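Putative sulfatase yidJ (PDB 2QZU) probably hydrolyses sulfate esters as a metal-dependent arylsulfatase of the sulfatase family. Local coordinates at residues 74-77 with 78-82; 183-186 with 187-190; 209-212 with 213-217. All coordinates share one frame; numbering follows the deposited sequence.

How the interactions relate
The three contacts follow one another along the chain, all inside the sulfatase family region, but serve very different places. Interaction 1 opens helix 76-85 with the signature sequence of the family and belongs to the presumed active site, with its centre about 7 Å from the centre of the chain. Interactions 2 and 3 lie at the periphery, about 24 and 25 Å out and on the same side; both belong to the connection between the parallel strands 168-172 and 222-228. Their centres are about 21 Å apart, their nearest atoms about 8 Å. Interaction 1 touches neither: nearest atoms stand about 12 Å from interaction 2 and about 17 Å from interaction 3.

Interaction 1 (74-77 with 78-82); sequences PVSS and PARGM
S76 meets the guanidinium group of R80 at its edge: OG lies 3.1 Å from NE, 16° out of the plane, and accepts a bent hydrogen bond of 144°. Nothing in residues 74-77 covers either guanidinium face. Beyond the two segments, NH2 forms a salt bridge with D36 and NH1 a hydrogen bond with S227. Arginine suits this place because its several N-H groups can serve all three partners at once. Two features of the side chains bring the pair together: S76 turns OG anti to its own N (chi1 -176°), onto the carbonyl side, while R80 runs out straight from CG to NE. On the way R80 CG passes 3.2 Å from S76 O.

The sequence SSPAR fits the C/S-x-P-x-R signature of sulfatases, in which the first residue is converted to formylglycine. S76 is the predicted site of that conversion, but here it is an unmodified serine, its OG also hydrogen-bonded to H134.

P78 sits in the first helical turn, where a residue without an N-H costs no helix bond. V75, at the N-cap, lays CG1 3.6 Å from P78 CD as a small apolar contact beside the polar site. Backbone bonds then start the helix: A79 N reaches V75 O at 2.9 Å, R80 N reaches S76 O at 3.0 Å, and G81 N reaches S77 O at 2.7 Å. S77 OG hydrogen-bonds to the backbone of C98 and of H134, the residue whose ring nitrogen also meets S76 OG.

Interaction 2 (183-186 with 187-190); sequences YWNT and TAPR
W184 turns the N-H edge of its indole onto the backbone of R190, and this is the close-fitting half of the bend. W184 NE1 donates to R190 O at 2.9 Å with an N-H...O angle of 148°. The oxygen lies in the plane of the indole, but the donor stands 52° above the plane of the carbonyl, so the bond does not follow a lone pair. P189 O comes to 3.5 Å from W184 CD1 along the same edge, and A188 CB touches W184 CD1 more lightly at 4.2 Å. Tryptophan suits the place: its buried indole also meets the rings of W157 and F193, while its single N-H is spent on a carbonyl of the returning chain.

Within the bend, N185 folds its side chain back over the residues that follow. With CG set between its own N and carbonyl carbon (chi1 52°), N185 OD1 reaches the amide N of A188 at 2.8 Å and that of T187 at 3.2 Å. Both bonds are weak, the arrangement resembling an Asx turn. The buried methyl of A188, turned toward residues 183-186, brings CB to 3.2 Å from N185 OD1, with no longer side chain to accommodate between N185 and the W184 edge. A water donates to N185 O at 2.7 Å and to A188 O, bridging the two arms where they make no direct backbone bond.

The outer side is looser: T187 and P189 are exposed, and P189 starts its side chain away from residues 183-186. R190 is tied elsewhere, by a salt bridge with E156. The bend joins the paired strands 182-183 and 194-195. W184 hydrogen-bonds through its backbone to A171, and T186 OG1 to W169 N, which ties the bend to strand 168-172, an edge strand of the central sheet.

Interaction 3 (209-212 with 213-217); sequences IEYI and NGQKD
N213 closes helix 200-213 by giving its backbone N to I209 O at 2.8 Å, at the point where the helix of a beta-alpha-beta crossover turns off toward strand 222-228. G214 continues the helical pattern for one more residue, its N donating to E210 O at 3.1 Å; it keeps near-helical angles in an exposed position.

At Q215 the pattern tightens: its N bonds to I212 O at 2.9 Å, three residues back instead of four. Its side chain, bent at chi2 (-55°), doubles back to the helix end. There Q215 NE2 donates to Y211 O at 3.2 Å and stands 3.7 Å above the centre of the Y211 ring. Amide and ring are only 17° from parallel, yet NE2 alone sits over the centre, and the rest of the amide runs out past the rim. A water donates to Y211 O and accepts a weak bond from NE2. The glutamine amide nitrogen thus covers the middle of one face of the tyrosine, which also packs on F222 and L224, and satisfies a carbonyl of the last helical turn.

K216 extends its side chain away from the helix, while its N completes the type I turn with a 3.3 Å bond to N213 O.

Interaction 1 (74-77 with 78-82)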
loop_
_atom_site.group_PDB
_atom_site.type_symbol
_atom_site.label_atom_id
_atom_site.label_comp_id
_atom_site.label_asym_id
_atom_site.label_seq_id
_atom_site.Cartn_x
_atom_site.Cartn_y
_atom_site.Cartn_z
ATOM N N PRO A 74 -23.156 -3.044 -8.221
ATOM C CA PRO A 74 -22.189 -2.451 -7.293
ATOM C C PRO A 74 -20.706 -2.517 -7.656
ATOM O O PRO A 74 -19.919 -3.181 -6.986
ATOM C CB PRO A 74 -22.520 -3.149 -5.977
ATOM C CG PRO A 74 -22.885 -4.523 -6.431
ATOM C CD PRO A 74 -23.758 -4.262 -7.646
ATOM N N VAL A 75 -20.352 -1.813 -8.729
ATOM C CA VAL A 75 -18.990 -1.711 -9.243
ATOM C C VAL A 75 -18.877 -0.288 -9.798
ATOM O O VAL A 75 -19.839 0.236 -10.366
ATOM C CB VAL A 75 -18.732 -2.727 -10.371
ATOM C CG1 VAL A 75 -17.310 -2.577 -10.889
ATOM C CG2 VAL A 75 -18.956 -4.136 -9.850
ATOM N N SER A 76 -17.706 0.325 -9.647
ATOM C CA SER A 76 -17.505 1.710 -10.077
ATOM C C SER A 76 -18.007 2.149 -11.459
ATOM O O SER A 76 -19.025 2.835 -11.563
ATOM C CB SER A 76 -16.030 2.094 -9.925
ATOM O OG SER A 76 -15.836 3.463 -10.259
ATOM N N SER A 77 -17.303 1.777 -12.520
ATOM C CA SER A 77 -17.719 2.203 -13.852
ATOM C C SER A 77 -19.147 1.817 -14.223
ATOM O O SER A 77 -19.913 2.660 -14.697
ATOM C CB SER A 77 -16.741 1.683 -14.906
ATOM O OG SER A 77 -15.432 2.129 -14.610
ATOM N N PRO A 78 -19.524 0.542 -14.016
ATOM C CA PRO A 78 -20.887 0.126 -14.358
ATOM C C PRO A 78 -21.944 0.979 -13.664
ATOM O O PRO A 78 -22.914 1.413 -14.294
ATOM C CB PRO A 78 -20.925 -1.334 -13.904
ATOM C CG PRO A 78 -19.511 -1.787 -14.143
ATOM C CD PRO A 78 -18.709 -0.614 -13.599
ATOM N N ALA A 79 -21.757 1.226 -12.369
ATOM C CA ALA A 79 -22.720 2.026 -11.623
ATOM C C ALA A 79 -22.784 3.452 -12.171
ATOM O O ALA A 79 -23.865 3.990 -12.380
ATOM C CB ALA A 79 -22.363 2.046 -10.133
ATOM N N ARG A 80 -21.623 4.058 -12.404
ATOM C CA ARG A 80 -21.569 5.420 -12.931
ATOM C C ARG A 80 -22.159 5.478 -14.337
ATOM O O ARG A 80 -22.797 6.463 -14.712
ATOM C CB ARG A 80 -20.119 5.921 -12.929
ATOM C CG ARG A 80 -19.535 6.009 -11.518
ATOM C CD ARG A 80 -18.016 6.057 -11.508
ATOM N NE ARG A 80 -17.498 6.082 -10.143
ATOM C CZ ARG A 80 -17.512 7.150 -9.351
ATOM N NH1 ARG A 80 -18.014 8.300 -9.782
ATOM N NH2 ARG A 80 -17.032 7.064 -8.121
ATOM N N GLY A 81 -21.954 4.408 -15.100
ATOM C CA GLY A 81 -22.481 4.340 -16.453
ATOM C C GLY A 81 -24.000 4.314 -16.454
ATOM O O GLY A 81 -24.645 4.891 -17.334
HETATM N N MSE A 82 -24.570 3.634 -15.465
HETATM C CA MSE A 82 -26.017 3.546 -15.326
HETATM C C MSE A 82 -26.555 4.905 -14.896
HETATM O O MSE A 82 -27.596 5.352 -15.375
HETATM C CB MSE A 82 -26.383 2.483 -14.286
HETATM C CG MSE A 82 -26.413 1.077 -14.849
HETATM SE SE MSE A 82 -26.111 -0.298 -13.514
HETATM C CE MSE A 82 -24.646 -1.190 -14.388
#

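Interaction 2 (183-186 with 187-190)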
loop_
_atom_site.group_PDB
_atom_site.type_symbol
_atom_site.label_atom_id
_atom_site.label_comp_id
_atom_site.label_asym_id
_atom_site.label_seq_id
_atom_site.Cartn_x
_atom_site.Cartn_y
_atom_site.Cartn_z
ATOM N N TYR A 183 -5.417 15.755 -11.240
ATOM C CA TYR A 183 -6.589 16.222 -11.962
ATOM C C TYR A 183 -6.204 16.857 -13.281
ATOM O O TYR A 183 -5.041 17.198 -13.517
ATOM C CB TYR A 183 -7.314 17.307 -11.152
ATOM C CG TYR A 183 -7.739 16.902 -9.765
ATOM C CD1 TYR A 183 -8.992 16.332 -9.537
ATOM C CD2 TYR A 183 -6.874 17.053 -8.682
ATOM C CE1 TYR A 183 -9.373 15.919 -8.264
ATOM C CE2 TYR A 183 -7.239 16.638 -7.407
ATOM C CZ TYR A 183 -8.487 16.072 -7.203
ATOM O OH TYR A 183 -8.838 15.639 -5.949
ATOM N N TRP A 184 -7.209 17.011 -14.133
ATOM C CA TRP A 184 -7.064 17.698 -15.406
ATOM C C TRP A 184 -8.061 18.836 -15.261
ATOM O O TRP A 184 -9.211 18.599 -14.877
ATOM C CB TRP A 184 -7.520 16.832 -16.577
ATOM C CG TRP A 184 -6.512 15.878 -17.112
ATOM C CD1 TRP A 184 -5.504 16.147 -17.997
ATOM C CD2 TRP A 184 -6.466 14.475 -16.863
ATOM N NE1 TRP A 184 -4.839 14.986 -18.322
ATOM C CE2 TRP A 184 -5.411 13.944 -17.638
ATOM C CE3 TRP A 184 -7.220 13.608 -16.058
ATOM C CZ2 TRP A 184 -5.090 12.585 -17.635
ATOM C CZ3 TRP A 184 -6.903 12.257 -16.054
ATOM C CH2 TRP A 184 -5.845 11.758 -16.841
ATOM N N ASN A 185 -7.627 20.060 -15.534
ATOM C CA ASN A 185 -8.532 21.201 -15.477
ATOM C C ASN A 185 -9.232 21.221 -16.838
ATOM O O ASN A 185 -8.969 20.366 -17.682
ATOM C CB ASN A 185 -7.754 22.496 -15.229
ATOM C CG ASN A 185 -6.612 22.681 -16.198
ATOM O OD1 ASN A 185 -6.818 22.754 -17.406
ATOM N ND2 ASN A 185 -5.393 22.749 -15.673
ATOM N N THR A 186 -10.101 22.198 -17.065
ATOM C CA THR A 186 -10.864 22.265 -18.310
ATOM C C THR A 186 -10.083 22.276 -19.623
ATOM O O THR A 186 -10.456 21.580 -20.566
ATOM C CB THR A 186 -11.822 23.481 -18.300
ATOM O OG1 THR A 186 -12.659 23.416 -17.136
ATOM C CG2 THR A 186 -12.707 23.480 -19.546
ATOM N N THR A 187 -8.999 23.040 -19.693
ATOM C CA THR A 187 -8.235 23.134 -20.935
ATOM C C THR A 187 -6.920 22.359 -21.021
ATOM O O THR A 187 -6.232 22.415 -22.043
ATOM C CB THR A 187 -7.932 24.603 -21.269
ATOM O OG1 THR A 187 -7.240 25.207 -20.167
ATOM C CG2 THR A 187 -9.221 25.362 -21.532
ATOM N N ALA A 188 -6.569 21.633 -19.969
ATOM C CA ALA A 188 -5.318 20.882 -19.973
ATOM C C ALA A 188 -5.303 19.740 -20.987
ATOM O O ALA A 188 -6.281 18.999 -21.120
ATOM C CB ALA A 188 -5.038 20.328 -18.578
ATOM N N PRO A 189 -4.201 19.598 -21.742
ATOM C CA PRO A 189 -4.159 18.498 -22.708
ATOM C C PRO A 189 -3.961 17.170 -21.964
ATOM O O PRO A 189 -3.676 17.153 -20.762
ATOM C CB PRO A 189 -2.974 18.868 -23.608
ATOM C CG PRO A 189 -2.099 19.674 -22.716
ATOM C CD PRO A 189 -3.083 20.531 -21.957
ATOM N N ARG A 190 -4.108 16.067 -22.689
ATOM C CA ARG A 190 -3.995 14.726 -22.127
ATOM C C ARG A 190 -2.820 14.447 -21.196
ATOM O O ARG A 190 -2.991 13.804 -20.160
ATOM C CB ARG A 190 -4.006 13.695 -23.263
ATOM C CG ARG A 190 -3.986 12.239 -22.807
ATOM C CD ARG A 190 -4.321 11.302 -23.970
ATOM N NE ARG A 190 -4.464 9.911 -23.550
ATOM C CZ ARG A 190 -3.495 9.001 -23.591
ATOM N NH1 ARG A 190 -2.288 9.323 -24.041
ATOM N NH2 ARG A 190 -3.737 7.761 -23.187
HETATM O O HOH W 1 -8.443 18.716 -19.795
#

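Interaction 3 (209-212 with 213-217)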
loop_
_atom_site.group_PDB
_atom_site.type_symbol
_atom_site.label_atom_id
_atom_site.label_comp_id
_atom_site.label_asym_id
_atom_site.label_seq_id
_atom_site.Cartn_x
_atom_site.Cartn_y
_atom_site.Cartn_z
ATOM N N ILE A 209 -16.512 24.960 -3.772
ATOM C CA ILE A 209 -16.879 26.214 -3.123
ATOM C C ILE A 209 -16.634 27.382 -4.079
ATOM O O ILE A 209 -17.468 28.277 -4.203
ATOM C CB ILE A 209 -16.084 26.395 -1.805
ATOM C CG1 ILE A 209 -16.589 25.375 -0.776
ATOM C CG2 ILE A 209 -16.230 27.817 -1.277
ATOM C CD1 ILE A 209 -15.812 25.356 0.524
ATOM N N GLU A 210 -15.497 27.372 -4.767
ATOM C CA GLU A 210 -15.221 28.441 -5.716
ATOM C C GLU A 210 -16.288 28.447 -6.807
ATOM O O GLU A 210 -16.776 29.510 -7.199
ATOM C CB GLU A 210 -13.835 28.265 -6.338
ATOM C CG GLU A 210 -12.724 28.260 -5.305
ATOM C CD GLU A 210 -11.345 28.235 -5.925
ATOM O OE1 GLU A 210 -11.159 27.529 -6.937
ATOM O OE2 GLU A 210 -10.444 28.913 -5.390
ATOM N N TYR A 211 -16.656 27.265 -7.291
ATOM C CA TYR A 211 -17.675 27.168 -8.333
ATOM C C TYR A 211 -18.998 27.740 -7.825
ATOM O O TYR A 211 -19.645 28.541 -8.499
ATOM C CB TYR A 211 -17.891 25.710 -8.745
ATOM C CG TYR A 211 -18.810 25.564 -9.937
ATOM C CD1 TYR A 211 -18.348 25.804 -11.228
ATOM C CD2 TYR A 211 -20.145 25.200 -9.772
ATOM C CE1 TYR A 211 -19.191 25.684 -12.329
ATOM C CE2 TYR A 211 -20.999 25.078 -10.868
ATOM C CZ TYR A 211 -20.513 25.321 -12.141
ATOM O OH TYR A 211 -21.342 25.196 -13.233
ATOM N N ILE A 212 -19.390 27.318 -6.629
ATOM C CA ILE A 212 -20.629 27.777 -6.015
ATOM C C ILE A 212 -20.636 29.292 -5.786
ATOM O O ILE A 212 -21.647 29.954 -6.035
ATOM C CB ILE A 212 -20.877 27.030 -4.683
ATOM C CG1 ILE A 212 -21.201 25.562 -4.989
ATOM C CG2 ILE A 212 -22.007 27.689 -3.913
ATOM C CD1 ILE A 212 -21.251 24.652 -3.771
ATOM N N ASN A 213 -19.516 29.838 -5.322
ATOM C CA ASN A 213 -19.419 31.278 -5.094
ATOM C C ASN A 213 -19.702 32.014 -6.405
ATOM O O ASN A 213 -20.348 33.061 -6.413
ATOM C CB ASN A 213 -18.018 31.654 -4.601
ATOM C CG ASN A 213 -17.756 31.224 -3.167
ATOM O OD1 ASN A 213 -16.619 31.278 -2.691
ATOM N ND2 ASN A 213 -18.801 30.802 -2.468
ATOM N N GLY A 214 -19.217 31.447 -7.506
ATOM C CA GLY A 214 -19.413 32.057 -8.807
ATOM C C GLY A 214 -20.831 31.998 -9.348
ATOM O O GLY A 214 -21.120 32.597 -10.382
ATOM N N GLN A 215 -21.717 31.285 -8.657
ATOM C CA GLN A 215 -23.105 31.157 -9.095
ATOM C C GLN A 215 -24.030 32.053 -8.273
ATOM O O GLN A 215 -25.246 32.055 -8.472
ATOM C CB GLN A 215 -23.585 29.704 -8.949
ATOM C CG GLN A 215 -22.674 28.645 -9.558
ATOM C CD GLN A 215 -22.379 28.892 -11.021
ATOM O OE1 GLN A 215 -23.289 29.060 -11.830
ATOM N NE2 GLN A 215 -21.097 28.913 -11.369
ATOM N N LYS A 216 -23.451 32.821 -7.359
ATOM C CA LYS A 216 -24.235 33.683 -6.482
ATOM C C LYS A 216 -25.191 34.685 -7.147
ATOM O O LYS A 216 -26.231 35.006 -6.578
ATOM C CB LYS A 216 -23.301 34.432 -5.523
ATOM C CG LYS A 216 -24.032 35.156 -4.400
ATOM C CD LYS A 216 -23.066 35.898 -3.488
ATOM C CE LYS A 216 -23.813 36.633 -2.388
ATOM N NZ LYS A 216 -22.890 37.431 -1.531
ATOM N N ASP A 217 -24.859 35.176 -8.340
ATOM C CA ASP A 217 -25.732 36.153 -9.001
ATOM C C ASP A 217 -27.029 35.543 -9.532
ATOM O O ASP A 217 -27.950 36.264 -9.916
ATOM C CB ASP A 217 -24.978 36.864 -10.135
ATOM C CG ASP A 217 -24.881 36.027 -11.397
ATOM O OD1 ASP A 217 -24.572 34.821 -11.303
ATOM O OD2 ASP A 217 -25.103 36.586 -12.494
HETATM O O HOH W 2 -18.389 29.665 -10.921
#